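Local coordinates for periplasmic binding protein (Sulfurospirillum deleyianum, PDB 4PAG) that probably captures a solute in the periplasm and delivers it to an ABC transporter, and here holds a bound histidine, at residues 183-188 against 212-217; 4-9 against 115-120; 274-279 against 307-312. All blocks are in the same frame, centred on the assembly; numbering follows the deposited sequence. Where two conformers were deposited one is given.

Interaction 1: residues 183-188 against 212-217; sequences QTECDR and VGLQEV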
ATOM      1  N   GLN A 183      -3.225   4.638 -18.388  0.50 15.00           N
ATOM      2  CA  GLN A 183      -1.945   4.479 -17.736  0.50 15.28           C
ATOM      3  C   GLN A 183      -1.975   3.158 -17.007  0.50 15.30           C
ATOM      4  O   GLN A 183      -3.039   2.672 -16.619  0.50 13.72           O
ATOM      5  CB  GLN A 183      -1.649   5.625 -16.768  0.50 15.50           C
ATOM      6  CG  GLN A 183      -1.315   6.940 -17.455  0.50 14.45           C
ATOM      7  CD  GLN A 183      -2.557   7.697 -17.881  0.50 10.48           C
ATOM      8  OE1 GLN A 183      -3.453   7.951 -17.078  0.50 13.54           O
ATOM      9  NE2 GLN A 183      -2.615   8.058 -19.150  0.50 10.48           N
ATOM     10  N   THR A 184      -0.801   2.572 -16.842  1.00 15.40           N
ATOM     11  CA  THR A 184      -0.677   1.291 -16.165  1.00 14.90           C
ATOM     12  C   THR A 184       0.683   1.204 -15.502  1.00 13.87           C
ATOM     13  O   THR A 184       1.447   2.181 -15.485  1.00 13.82           O
ATOM     14  CB  THR A 184      -0.910   0.090 -17.121  1.00 16.04           C
ATOM     15  OG1 THR A 184      -1.060  -1.113 -16.357  1.00 17.08           O
ATOM     16  CG2 THR A 184       0.232  -0.081 -18.127  1.00 17.29           C
ATOM     17  N   GLU A 185       0.959   0.050 -14.914  1.00 13.08           N
ATOM     18  CA  GLU A 185       2.264  -0.208 -14.337  1.00 14.87           C
ATOM     19  C   GLU A 185       2.955  -1.321 -15.073  1.00 15.78           C
ATOM     20  O   GLU A 185       2.314  -2.188 -15.670  1.00 15.90           O
ATOM     21  CB  GLU A 185       2.132  -0.588 -12.873  1.00 14.81           C
ATOM     22  CG  GLU A 185       1.576   0.539 -12.024  1.00 15.56           C
ATOM     23  CD  GLU A 185       2.445   1.776 -12.088  1.00 16.15           C
ATOM     24  OE1 GLU A 185       3.682   1.633 -11.954  1.00 18.35           O
ATOM     25  OE2 GLU A 185       1.896   2.884 -12.263  1.00 18.15           O
ATOM     26  N   CYS A 186       4.276  -1.287 -15.016  1.00 18.23           N
ATOM     27  CA  CYS A 186       5.094  -2.407 -15.446  1.00 19.67           C
ATOM     28  C   CYS A 186       4.776  -3.613 -14.568  1.00 16.77           C
ATOM     29  O   CYS A 186       4.367  -3.454 -13.414  1.00 14.24           O
ATOM     30  CB  CYS A 186       6.579  -2.052 -15.316  1.00 22.65           C
ATOM     31  SG  CYS A 186       7.166  -0.804 -16.485  1.00 26.15           S
ATOM     32  N   ASP A 187       4.963  -4.813 -15.114  1.00 15.42           N
ATOM     33  CA  ASP A 187       4.793  -6.034 -14.342  1.00 16.31           C
ATOM     34  C   ASP A 187       5.788  -6.132 -13.180  1.00 16.16           C
ATOM     35  O   ASP A 187       5.534  -6.845 -12.222  1.00 16.23           O
ATOM     36  CB  ASP A 187       4.879  -7.279 -15.230  1.00 18.41           C
ATOM     37  CG  ASP A 187       6.293  -7.601 -15.671  1.00 20.95           C
ATOM     38  OD1 ASP A 187       6.936  -6.765 -16.337  1.00 20.74           O
ATOM     39  OD2 ASP A 187       6.769  -8.709 -15.344  1.00 28.42           O
ATOM     40  N   ARG A 188       6.910  -5.420 -13.275  1.00 16.71           N
ATOM     41  CA  ARG A 188       7.840  -5.287 -12.150  1.00 17.90           C
ATOM     42  C   ARG A 188       7.881  -3.829 -11.703  1.00 18.04           C
ATOM     43  O   ARG A 188       8.559  -2.995 -12.310  1.00 18.32           O
ATOM     44  CB  ARG A 188       9.226  -5.799 -12.544  1.00 21.38           C
ATOM     45  CG  ARG A 188       9.334  -7.326 -12.514  1.00 23.99           C
ATOM     46  CD  ARG A 188      10.273  -7.847 -13.597  1.00 26.41           C
ATOM     47  NE  ARG A 188       9.699  -7.616 -14.921  1.00 32.32           N
ATOM     48  CZ  ARG A 188      10.373  -7.590 -16.071  1.00 31.15           C
ATOM     49  NH1 ARG A 188      11.695  -7.793 -16.104  1.00 31.59           N
ATOM     50  NH2 ARG A 188       9.709  -7.355 -17.203  1.00 29.63           N
ATOM     51  N   VAL A 212       6.829   7.575  -9.919  1.00 17.53           N
ATOM     52  CA  VAL A 212       5.361   7.555 -10.047  1.00 17.78           C
ATOM     53  C   VAL A 212       4.815   6.413 -10.899  1.00 17.03           C
ATOM     54  O   VAL A 212       3.659   6.070 -10.759  1.00 18.55           O
ATOM     55  CB  VAL A 212       4.776   8.891 -10.555  1.00 20.94           C
ATOM     56  CG1 VAL A 212       5.193  10.031  -9.639  1.00 23.16           C
ATOM     57  CG2 VAL A 212       5.172   9.169 -11.995  1.00 22.77           C
ATOM     58  N   GLY A 213       5.639   5.824 -11.765  1.00 17.85           N
ATOM     59  CA  GLY A 213       5.167   4.796 -12.696  1.00 17.85           C
ATOM     60  C   GLY A 213       4.278   5.413 -13.763  1.00 18.00           C
ATOM     61  O   GLY A 213       4.711   6.293 -14.489  1.00 21.63           O
ATOM     62  N   LEU A 214       3.027   4.966 -13.845  1.00 19.56           N
ATOM     63  CA  LEU A 214       2.059   5.493 -14.817  1.00 18.69           C
ATOM     64  C   LEU A 214       2.568   5.418 -16.270  1.00 19.21           C
ATOM     65  O   LEU A 214       2.676   6.419 -16.967  1.00 20.66           O
ATOM     66  CB  LEU A 214       1.625   6.915 -14.427  1.00 18.76           C
ATOM     67  CG  LEU A 214       0.983   7.041 -13.037  1.00 21.06           C
ATOM     68  CD1 LEU A 214       0.777   8.507 -12.658  1.00 23.65           C
ATOM     69  CD2 LEU A 214      -0.332   6.265 -12.927  1.00 20.16           C
ATOM     70  N   GLN A 215       2.867   4.198 -16.705  1.00 19.55           N
ATOM     71  CA  GLN A 215       3.302   3.918 -18.072  1.00 19.28           C
ATOM     72  C   GLN A 215       2.144   4.238 -18.994  1.00 19.27           C
ATOM     73  O   GLN A 215       1.007   3.915 -18.665  1.00 16.95           O
ATOM     74  CB  GLN A 215       3.674   2.441 -18.232  1.00 21.11           C
ATOM     75  CG  GLN A 215       4.585   1.861 -17.144  1.00 22.18           C
ATOM     76  CD  GLN A 215       5.846   2.666 -16.919  1.00 25.01           C
ATOM     77  OE1 GLN A 215       6.155   3.071 -15.781  1.00 28.78           O
ATOM     78  NE2 GLN A 215       6.595   2.899 -17.997  1.00 24.05           N
ATOM     79  N   GLU A 216       2.420   4.860 -20.138  1.00 19.03           N
ATOM     80  CA  GLU A 216       1.361   5.202 -21.094  1.00 20.75           C
ATOM     81  C   GLU A 216       1.073   4.030 -22.024  1.00 20.08           C
ATOM     82  O   GLU A 216       1.990   3.473 -22.615  1.00 20.73           O
ATOM     83  CB  GLU A 216       1.757   6.405 -21.946  1.00 24.06           C
ATOM     84  CG  GLU A 216       2.132   7.659 -21.159  1.00 27.69           C
ATOM     85  CD  GLU A 216       0.941   8.389 -20.563  1.00 30.56           C
ATOM     86  OE1 GLU A 216      -0.224   8.012 -20.834  1.00 32.76           O
ATOM     87  OE2 GLU A 216       1.175   9.360 -19.819  1.00 31.69           O
ATOM     88  N   VAL A 217      -0.205   3.692 -22.168  0.70 19.81           N
ATOM     89  CA  VAL A 217      -0.645   2.610 -23.044  0.70 21.40           C
ATOM     90  C   VAL A 217      -1.882   3.083 -23.823  0.70 20.70           C
ATOM     91  O   VAL A 217      -2.735   3.774 -23.276  0.70 21.18           O
ATOM     92  CB  VAL A 217      -0.936   1.324 -22.233  0.70 25.16           C
ATOM     93  CG1 VAL A 217      -2.102   1.513 -21.286  0.70 29.27           C
ATOM     94  CG2 VAL A 217      -1.200   0.144 -23.144  0.70 26.35           C
TER
HETATM   95  O   HOH W   1       5.584   1.009 -13.794  1.00 20.44           O
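Gln-183 and Thr-184 run antiparallel to Glu-216 and Gln-215. The rung between Thr-184 and Gln-215 is a hydrogen-bonded pair: Thr-184 N donates to Gln-215 O at 2.9 Å, and Gln-215 N returns a bond to Thr-184 O at 2.8 Å. The Gln-215 side chain passes Thr-184 O and ends against Cys-186. CG rests 3.6 Å from Thr-184 O, and the bend at chi2 (-53°) brings CD to 3.7 Å from Cys-186 SG. Its OE1 accepts a hydrogen bond from a water that also donates to Glu-185 OE1 and accepts from Cys-186 N. The other face carries Gln-183, which lies beside Glu-216 and points the same way; in one of its two modelled conformers NE2 donates to Glu-216 OE1 at 2.9 Å, so this bond is less certain than the backbone pair. Beyond the strand end, Glu-185 OE2 accepts a nearly straight bond (169°) from Leu-214 N at 2.8 Å and forms a salt bridge with Arg-271. Thr-184 OG1 is bonded to Tyr-175 O, and Cys-186 to Cys-206 by a disulfide. The two-stranded sheet thus lies against strand 172-176, part of a four-stranded parallel sheet, with Thr-184 and Val-217 both touching Tyr-174.

Interaction 2: residues 4-9 against 115-120; sequences RTFLDV and PALKVN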
ATOM      1  N   ARG A   4      18.729  -0.249  22.574  1.00 35.47           N
ATOM      2  CA  ARG A   4      18.314   0.933  21.835  1.00 30.03           C
ATOM      3  C   ARG A   4      19.257   1.300  20.691  1.00 30.32           C
ATOM      4  O   ARG A   4      19.222   2.430  20.197  1.00 29.61           O
ATOM      5  CB  ARG A   4      18.165   2.110  22.802  1.00 27.51           C
ATOM      6  CG  ARG A   4      17.182   1.854  23.936  1.00 28.87           C
ATOM      7  CD  ARG A   4      15.809   1.409  23.428  1.00 28.64           C
ATOM      8  NE  ARG A   4      15.148   2.455  22.650  1.00 27.06           N
ATOM      9  CZ  ARG A   4      14.198   2.263  21.730  1.00 25.84           C
ATOM     10  NH1 ARG A   4      13.678   3.319  21.114  1.00 23.61           N
ATOM     11  NH2 ARG A   4      13.766   1.040  21.404  1.00 20.79           N
ATOM     12  N   THR A   5      20.068   0.336  20.250  1.00 28.55           N
ATOM     13  CA  THR A   5      21.013   0.550  19.157  1.00 29.74           C
ATOM     14  C   THR A   5      20.432   0.017  17.862  1.00 28.13           C
ATOM     15  O   THR A   5      20.009  -1.135  17.793  1.00 32.74           O
ATOM     16  CB  THR A   5      22.359  -0.142  19.418  1.00 30.95           C
ATOM     17  OG1 THR A   5      22.928   0.378  20.619  1.00 33.95           O
ATOM     18  CG2 THR A   5      23.331   0.104  18.266  1.00 34.91           C
ATOM     19  N   PHE A   6      20.421   0.863  16.840  1.00 26.59           N
ATOM     20  CA  PHE A   6      19.890   0.501  15.524  1.00 27.12           C
ATOM     21  C   PHE A   6      20.839   0.981  14.442  1.00 26.39           C
ATOM     22  O   PHE A   6      21.540   1.974  14.628  1.00 31.78           O
ATOM     23  CB  PHE A   6      18.510   1.140  15.315  1.00 25.61           C
ATOM     24  CG  PHE A   6      17.475   0.663  16.286  1.00 24.03           C
ATOM     25  CD1 PHE A   6      17.298   1.308  17.505  1.00 24.29           C
ATOM     26  CD2 PHE A   6      16.695  -0.447  15.997  1.00 26.32           C
ATOM     27  CE1 PHE A   6      16.349   0.860  18.411  1.00 24.63           C
ATOM     28  CE2 PHE A   6      15.747  -0.903  16.902  1.00 26.13           C
ATOM     29  CZ  PHE A   6      15.577  -0.251  18.111  1.00 25.11           C
ATOM     30  N   LEU A   7      20.862   0.285  13.310  1.00 28.08           N
ATOM     31  CA  LEU A   7      21.641   0.740  12.161  1.00 30.41           C
ATOM     32  C   LEU A   7      20.809   1.760  11.393  1.00 27.39           C
ATOM     33  O   LEU A   7      19.693   1.471  11.011  1.00 28.80           O
ATOM     34  CB  LEU A   7      22.023  -0.428  11.253  1.00 32.90           C
ATOM     35  CG  LEU A   7      22.917  -1.504  11.881  1.00 37.70           C
ATOM     36  CD1 LEU A   7      23.176  -2.625  10.882  1.00 40.68           C
ATOM     37  CD2 LEU A   7      24.229  -0.919  12.382  1.00 39.39           C
ATOM     38  N   ASP A   8      21.368   2.950  11.182  1.00 18.93           N
ATOM     39  CA  ASP A   8      20.655   4.055  10.550  1.00 24.74           C
ATOM     40  C   ASP A   8      20.709   3.968   9.020  1.00 26.58           C
ATOM     41  O   ASP A   8      21.118   2.946   8.469  1.00 27.85           O
ATOM     42  CB  ASP A   8      21.187   5.399  11.083  1.00 26.76           C
ATOM     43  CG  ASP A   8      22.472   5.868  10.402  1.00 27.73           C
ATOM     44  OD1 ASP A   8      23.122   5.105   9.653  1.00 29.67           O
ATOM     45  OD2 ASP A   8      22.828   7.037  10.632  1.00 32.24           O
ATOM     46  N   VAL A   9      20.283   5.032   8.341  1.00 27.11           N
ATOM     47  CA  VAL A   9      20.205   5.036   6.869  1.00 27.68           C
ATOM     48  C   VAL A   9      21.560   4.904   6.173  1.00 29.90           C
ATOM     49  O   VAL A   9      21.622   4.484   5.016  1.00 34.41           O
ATOM     50  CB  VAL A   9      19.481   6.292   6.327  1.00 27.75           C
ATOM     51  CG1 VAL A   9      18.008   6.247   6.704  1.00 25.32           C
ATOM     52  CG2 VAL A   9      20.133   7.579   6.830  1.00 29.52           C
ATOM     53  N   PRO A 115      18.186  11.594  13.748  1.00 27.01           N
ATOM     54  CA  PRO A 115      18.363  10.146  13.560  1.00 26.45           C
ATOM     55  C   PRO A 115      17.326   9.539  12.607  1.00 22.81           C
ATOM     56  O   PRO A 115      16.141   9.840  12.725  1.00 22.62           O
ATOM     57  CB  PRO A 115      18.158   9.592  14.972  1.00 28.71           C
ATOM     58  CG  PRO A 115      18.616  10.695  15.862  1.00 31.53           C
ATOM     59  CD  PRO A 115      18.187  11.958  15.177  1.00 29.71           C
ATOM     60  N   ALA A 116      17.761   8.699  11.672  1.00 20.62           N
ATOM     61  CA  ALA A 116      16.824   8.117  10.711  1.00 19.75           C
ATOM     62  C   ALA A 116      17.123   6.657  10.387  1.00 19.61           C
ATOM     63  O   ALA A 116      18.283   6.269  10.196  1.00 19.78           O
ATOM     64  CB  ALA A 116      16.785   8.952   9.441  1.00 21.56           C
ATOM     65  N   LEU A 117      16.060   5.857  10.345  1.00 18.15           N
ATOM     66  CA  LEU A 117      16.134   4.451   9.982  1.00 18.48           C
ATOM     67  C   LEU A 117      15.386   4.282   8.688  1.00 19.51           C
ATOM     68  O   LEU A 117      14.544   5.110   8.348  1.00 23.87           O
ATOM     69  CB  LEU A 117      15.474   3.587  11.049  1.00 19.15           C
ATOM     70  CG  LEU A 117      15.871   3.908  12.494  1.00 21.00           C
ATOM     71  CD1 LEU A 117      15.120   3.020  13.470  1.00 23.00           C
ATOM     72  CD2 LEU A 117      17.370   3.767  12.678  1.00 22.61           C
ATOM     73  N   LYS A 118      15.679   3.210   7.968  1.00 19.58           N
ATOM     74  CA  LYS A 118      14.936   2.904   6.760  1.00 20.96           C
ATOM     75  C   LYS A 118      14.456   1.464   6.780  1.00 21.13           C
ATOM     76  O   LYS A 118      15.119   0.586   7.338  1.00 23.01           O
ATOM     77  CB  LYS A 118      15.771   3.210   5.512  1.00 23.75           C
ATOM     78  CG  LYS A 118      17.005   2.352   5.278  1.00 26.19           C
ATOM     79  CD  LYS A 118      17.736   2.905   4.061  1.00 30.44           C
ATOM     80  CE  LYS A 118      18.679   1.906   3.423  1.00 34.70           C
ATOM     81  NZ  LYS A 118      20.027   1.947   4.033  1.00 39.42           N
ATOM     82  N   VAL A 119      13.294   1.234   6.174  1.00 19.86           N
ATOM     83  CA  VAL A 119      12.698  -0.093   6.142  1.00 19.50           C
ATOM     84  C   VAL A 119      12.361  -0.491   4.708  1.00 19.63           C
ATOM     85  O   VAL A 119      11.906   0.332   3.909  1.00 17.93           O
ATOM     86  CB  VAL A 119      11.446  -0.182   7.046  1.00 20.60           C
ATOM     87  CG1 VAL A 119      11.819   0.144   8.489  1.00 21.31           C
ATOM     88  CG2 VAL A 119      10.340   0.745   6.568  1.00 20.29           C
ATOM     89  N   ASN A 120      12.605  -1.758   4.399  1.00 20.99           N
ATOM     90  CA  ASN A 120      12.420  -2.286   3.061  1.00 21.95           C
ATOM     91  C   ASN A 120      11.071  -2.995   2.946  1.00 20.31           C
ATOM     92  O   ASN A 120      10.913  -4.120   3.411  1.00 20.24           O
ATOM     93  CB  ASN A 120      13.568  -3.238   2.721  1.00 24.29           C
ATOM     94  CG  ASN A 120      13.562  -3.659   1.267  1.00 29.47           C
ATOM     95  OD1 ASN A 120      12.561  -3.519   0.572  1.00 31.59           O
ATOM     96  ND2 ASN A 120      14.682  -4.176   0.802  1.00 37.10           N
TER
HETATM   97  O   HOH W   2      18.233   1.975   8.755  1.00 33.54           O
HETATM   98  O   HOH W   3      20.764   8.760  11.433  1.00 28.70           O
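Val-9 lies across the backbone of Ala-116, Leu-117 and Lys-118, joined to it by a direct backbone bond from Val-9 N to Ala-116 O at 3.0 Å. Along its side chain, CB starts 4.1 Å from that same Ala-116 O. The two methyls diverge from there: CG1, anti to the carbonyl carbon (chi1 -68°), comes to 3.5 Å from Ala-116 O, while CG2 only grazes this oxygen. CG1 is also the branch that spreads along the strand, packing against Ala-116 CB at 4.0 Å, the carbonyl carbon of Leu-117, and Lys-118 CB. Past that point Lys-118 runs extended through CD and CE, then turns sharply at chi4 (-88°) and brings NZ to Val-9 O at 3.2 Å. The ammonium sits above the carbonyl plane of Val-9, 37° out of it. Val-9 is therefore held through both its N-H and its carbonyl, with an apolar patch between.

Two waters fill out the polar contact. One donates to Leu-7 O and accepts from Lys-118 N; the other donates to Asp-8 OD2 and accepts from Ala-116 N. The second carboxylate oxygen, Asp-8 OD1, is taken by the backbone amides of Ser-10 and Lys-12, which fixes the turn after the strand. On the inner side Leu-117 CD2 meets Phe-6 CB at 3.9 Å, while CD1 approaches the Phe-6 ring obliquely.

Strand 5-7 pairs antiparallel with strand 13-15, and this small sheet is joined here to strand 116-119, an outermost strand of the parallel sheet 23-25, 92-96, 116-119. Leu-117 makes backbone bonds to Ile-93 and Thr-95 of strand 92-96, and helix 127-138 covers the apolar side, where Val-137 touches both Phe-6 and Leu-117.

Interaction 3: residues 274-279 against 307-312; sequences SFMRIL and LFFGVE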
ATOM      1  N   SER A 274       1.430  -0.098   0.650  1.00 17.43           N
ATOM      2  CA  SER A 274       1.426  -0.167   2.107  1.00 16.87           C
ATOM      3  C   SER A 274       1.066  -1.562   2.604  1.00 16.23           C
ATOM      4  O   SER A 274       0.715  -2.456   1.825  1.00 13.19           O
ATOM      5  CB  SER A 274       0.431   0.841   2.697  1.00 16.40           C
ATOM      6  OG  SER A 274      -0.903   0.346   2.626  1.00 15.11           O
ATOM      7  N   PHE A 275       1.145  -1.711   3.922  1.00 14.98           N
ATOM      8  CA  PHE A 275       0.722  -2.923   4.614  1.00 13.91           C
ATOM      9  C   PHE A 275      -0.718  -3.361   4.279  1.00 12.73           C
ATOM     10  O   PHE A 275      -1.075  -4.515   4.498  1.00 12.85           O
ATOM     11  CB  PHE A 275       0.832  -2.706   6.123  1.00 13.98           C
ATOM     12  CG  PHE A 275      -0.258  -1.852   6.668  1.00 13.19           C
ATOM     13  CD1 PHE A 275      -0.136  -0.479   6.686  1.00 13.75           C
ATOM     14  CD2 PHE A 275      -1.444  -2.428   7.120  1.00 12.38           C
ATOM     15  CE1 PHE A 275      -1.172   0.312   7.166  1.00 14.87           C
ATOM     16  CE2 PHE A 275      -2.474  -1.645   7.591  1.00 13.51           C
ATOM     17  CZ  PHE A 275      -2.339  -0.266   7.620  1.00 13.76           C
HETATM   18  N   MSE A 276      -1.550  -2.453   3.775  1.00 12.22           N
HETATM   19  CA  MSE A 276      -2.918  -2.817   3.356  1.00 12.96           C
HETATM   20  C   MSE A 276      -2.913  -3.946   2.344  1.00 13.21           C
HETATM   21  O   MSE A 276      -3.914  -4.668   2.197  1.00 13.08           O
HETATM   22  CB  MSE A 276      -3.648  -1.638   2.713  1.00 13.31           C
HETATM   23  CG  MSE A 276      -3.905  -0.459   3.639  1.00 16.03           C
HETATM   24 SE   MSE A 276      -5.109  -0.906   5.132  1.00 19.02          SE
HETATM   25  CE  MSE A 276      -6.775  -1.225   4.121  1.00 18.52           C
ATOM     26  N   ARG A 277      -1.790  -4.116   1.647  1.00 13.01           N
ATOM     27  CA  ARG A 277      -1.620  -5.203   0.670  1.00 13.73           C
ATOM     28  C   ARG A 277      -1.743  -6.602   1.266  1.00 14.65           C
ATOM     29  O   ARG A 277      -2.077  -7.558   0.554  1.00 14.63           O
ATOM     30  CB  ARG A 277      -0.287  -5.064  -0.052  1.00 13.32           C
ATOM     31  CG  ARG A 277      -0.261  -3.885  -1.002  1.00 14.09           C
ATOM     32  CD  ARG A 277       1.144  -3.492  -1.430  1.00 14.14           C
ATOM     33  NE  ARG A 277       1.042  -2.578  -2.556  1.00 14.46           N
ATOM     34  CZ  ARG A 277       2.035  -2.193  -3.346  1.00 14.73           C
ATOM     35  NH1 ARG A 277       3.287  -2.607  -3.141  1.00 15.12           N
ATOM     36  NH2 ARG A 277       1.765  -1.367  -4.358  1.00 15.19           N
ATOM     37  N   ILE A 278      -1.475  -6.721   2.566  1.00 13.51           N
ATOM     38  CA  ILE A 278      -1.744  -7.952   3.302  1.00 14.98           C
ATOM     39  C   ILE A 278      -3.175  -8.447   3.025  1.00 14.75           C
ATOM     40  O   ILE A 278      -3.396  -9.640   2.817  1.00 16.08           O
ATOM     41  CB  ILE A 278      -1.525  -7.725   4.810  1.00 15.39           C
ATOM     42  CG1 ILE A 278      -0.028  -7.552   5.080  1.00 16.48           C
ATOM     43  CG2 ILE A 278      -2.079  -8.880   5.631  1.00 15.87           C
ATOM     44  CD1 ILE A 278       0.273  -6.766   6.342  1.00 17.44           C
ATOM     45  N   LEU A 279      -4.126  -7.516   3.013  1.00 14.70           N
ATOM     46  CA  LEU A 279      -5.516  -7.815   2.682  1.00 13.78           C
ATOM     47  C   LEU A 279      -5.783  -7.632   1.189  1.00 13.70           C
ATOM     48  O   LEU A 279      -6.468  -8.450   0.567  1.00 12.99           O
ATOM     49  CB  LEU A 279      -6.447  -6.906   3.479  1.00 13.87           C
ATOM     50  CG  LEU A 279      -7.942  -7.013   3.188  1.00 14.56           C
ATOM     51  CD1 LEU A 279      -8.467  -8.367   3.616  1.00 15.09           C
ATOM     52  CD2 LEU A 279      -8.691  -5.899   3.902  1.00 15.30           C
ATOM     53  N   LEU A 307      -8.514  -5.942  13.847  1.00 14.03           N
ATOM     54  CA  LEU A 307      -7.198  -5.909  14.488  1.00 14.40           C
ATOM     55  C   LEU A 307      -6.429  -4.646  14.116  1.00 14.78           C
ATOM     56  O   LEU A 307      -5.922  -3.935  15.001  1.00 14.94           O
ATOM     57  CB  LEU A 307      -6.388  -7.155  14.117  1.00 14.80           C
ATOM     58  CG  LEU A 307      -4.955  -7.215  14.661  1.00 15.37           C
ATOM     59  CD1 LEU A 307      -4.956  -7.231  16.185  1.00 15.54           C
ATOM     60  CD2 LEU A 307      -4.210  -8.419  14.116  1.00 16.23           C
ATOM     61  N   PHE A 308      -6.348  -4.352  12.820  1.00 14.11           N
ATOM     62  CA  PHE A 308      -5.537  -3.215  12.352  1.00 14.35           C
ATOM     63  C   PHE A 308      -6.140  -1.855  12.686  1.00 14.18           C
ATOM     64  O   PHE A 308      -5.407  -0.939  13.048  1.00 16.09           O
ATOM     65  CB  PHE A 308      -5.215  -3.325  10.848  1.00 15.09           C
ATOM     66  CG  PHE A 308      -4.094  -4.276  10.551  1.00 14.39           C
ATOM     67  CD1 PHE A 308      -4.303  -5.638  10.593  1.00 14.85           C
ATOM     68  CD2 PHE A 308      -2.810  -3.806  10.287  1.00 14.68           C
ATOM     69  CE1 PHE A 308      -3.267  -6.527  10.351  1.00 15.13           C
ATOM     70  CE2 PHE A 308      -1.775  -4.686  10.036  1.00 15.09           C
ATOM     71  CZ  PHE A 308      -2.000  -6.053  10.072  1.00 14.48           C
ATOM     72  N   PHE A 309      -7.463  -1.726  12.589  1.00 14.78           N
ATOM     73  CA  PHE A 309      -8.128  -0.434  12.773  1.00 15.48           C
ATOM     74  C   PHE A 309      -9.012  -0.359  14.018  1.00 16.20           C
ATOM     75  O   PHE A 309      -9.431   0.728  14.402  1.00 18.80           O
ATOM     76  CB  PHE A 309      -8.936  -0.065  11.517  1.00 15.73           C
ATOM     77  CG  PHE A 309      -8.077   0.203  10.312  1.00 16.45           C
ATOM     78  CD1 PHE A 309      -7.346   1.385  10.222  1.00 15.96           C
ATOM     79  CD2 PHE A 309      -7.974  -0.722   9.280  1.00 17.70           C
ATOM     80  CE1 PHE A 309      -6.535   1.636   9.124  1.00 16.36           C
ATOM     81  CE2 PHE A 309      -7.166  -0.472   8.179  1.00 17.37           C
ATOM     82  CZ  PHE A 309      -6.445   0.708   8.101  1.00 16.89           C
ATOM     83  N   GLY A 310      -9.284  -1.497  14.656  1.00 15.89           N
ATOM     84  CA  GLY A 310     -10.181  -1.522  15.807  1.00 18.24           C
ATOM     85  C   GLY A 310     -11.621  -1.246  15.412  1.00 19.24           C
ATOM     86  O   GLY A 310     -12.384  -0.692  16.199  1.00 21.50           O
ATOM     87  N   VAL A 311     -11.993  -1.634  14.193  1.00 20.40           N
ATOM     88  CA  VAL A 311     -13.297  -1.298  13.629  1.00 21.85           C
ATOM     89  C   VAL A 311     -14.070  -2.564  13.278  1.00 21.58           C
ATOM     90  O   VAL A 311     -13.539  -3.459  12.623  1.00 18.13           O
ATOM     91  CB  VAL A 311     -13.146  -0.425  12.374  1.00 23.68           C
ATOM     92  CG1 VAL A 311     -14.484  -0.246  11.671  1.00 26.94           C
ATOM     93  CG2 VAL A 311     -12.564   0.931  12.751  1.00 23.79           C
ATOM     94  N   GLU A 312     -15.322  -2.620  13.725  1.00 21.50           N
ATOM     95  CA  GLU A 312     -16.235  -3.721  13.413  1.00 22.36           C
ATOM     96  C   GLU A 312     -17.037  -3.338  12.198  1.00 22.92           C
ATOM     97  O   GLU A 312     -17.595  -2.249  12.148  1.00 25.84           O
ATOM     98  CB  GLU A 312     -17.209  -3.943  14.563  1.00 26.71           C
ATOM     99  CG  GLU A 312     -16.542  -4.386  15.844  1.00 29.61           C
ATOM    100  CD  GLU A 312     -16.116  -5.835  15.794  1.00 36.27           C
ATOM    101  OE1 GLU A 312     -16.642  -6.591  14.942  1.00 40.94           O
ATOM    102  OE2 GLU A 312     -15.262  -6.214  16.617  1.00 39.95           O
TER
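Ile-278 N donates to Phe-275 O at 3.0 Å, a bond that holds together two residues whose side chains both reach Phe-308. Just ahead of it, Ser-274 OG caps the turn by accepting from Met-276 N at 3.1 Å, and a type I turn closes with Arg-277 N bonded to Ser-274 O. These bonds set the backbone from which an entirely apolar contact projects.

Phe-275 has CG between its backbone N and carbonyl carbon (chi1 75°), which sets the ring beside those of Phe-308 and Phe-309. It lies almost parallel to the ring of Phe-308, the planes 10° apart, but the two are slid past each other so far that they barely overlap: the centroids are 5.5 Å apart while Phe-275 CE2 and Phe-308 CD2 approach to 3.5 Å. Phe-309 comes to the edge of the Phe-275 ring, its CZ 4.2 Å from Phe-275 CZ. An alanine in place of Phe-275 would probably open a gap beside Phe-308 and Phe-309, leaving the Phe-308 ring with only the looser touch of Ile-278 from this segment.

Met-276, present as selenomethionine, makes a Met-aromatic contact. The bend at chi2 puts SE in the plane of the Phe-309 ring, 3.6 Å from CZ, the line from the ring centroid to SE running 86° off the ring normal. The touch of Ile-278 is an apolar one, from CD1 to Phe-308 CZ.

The contact joins the beginning of helix 277-288 to the end of helix 297-309, whose Phe-304 stacks on Phe-308. Val-36 of helix 28-37 touches all three phenylalanines of the contact, and helix 141-163 closes in with Ala-151 and Tyr-154 on Ile-278 and with Leu-147 on Phe-308.

The three contacts share no helix or strand and do not touch one another, their centres lying about 25 to 31 Å apart. Interaction 3 is the buried one, where helix ends meet mainly through aromatic rings, with a selenium atom and an isoleucine methyl. Interactions 1 and 2 are only partly buried and owe much to backbone bonds and bridging waters. They differ in how: interaction 1 forms a two-stranded sheet, with a disulfide and a salt bridge leading from it to other parts of the chain, whereas interaction 2 attaches one to a larger parallel sheet through one direct backbone bond and a lysine. The larger parallel sheets near them probably belong to the two lobes usual in such binding proteins.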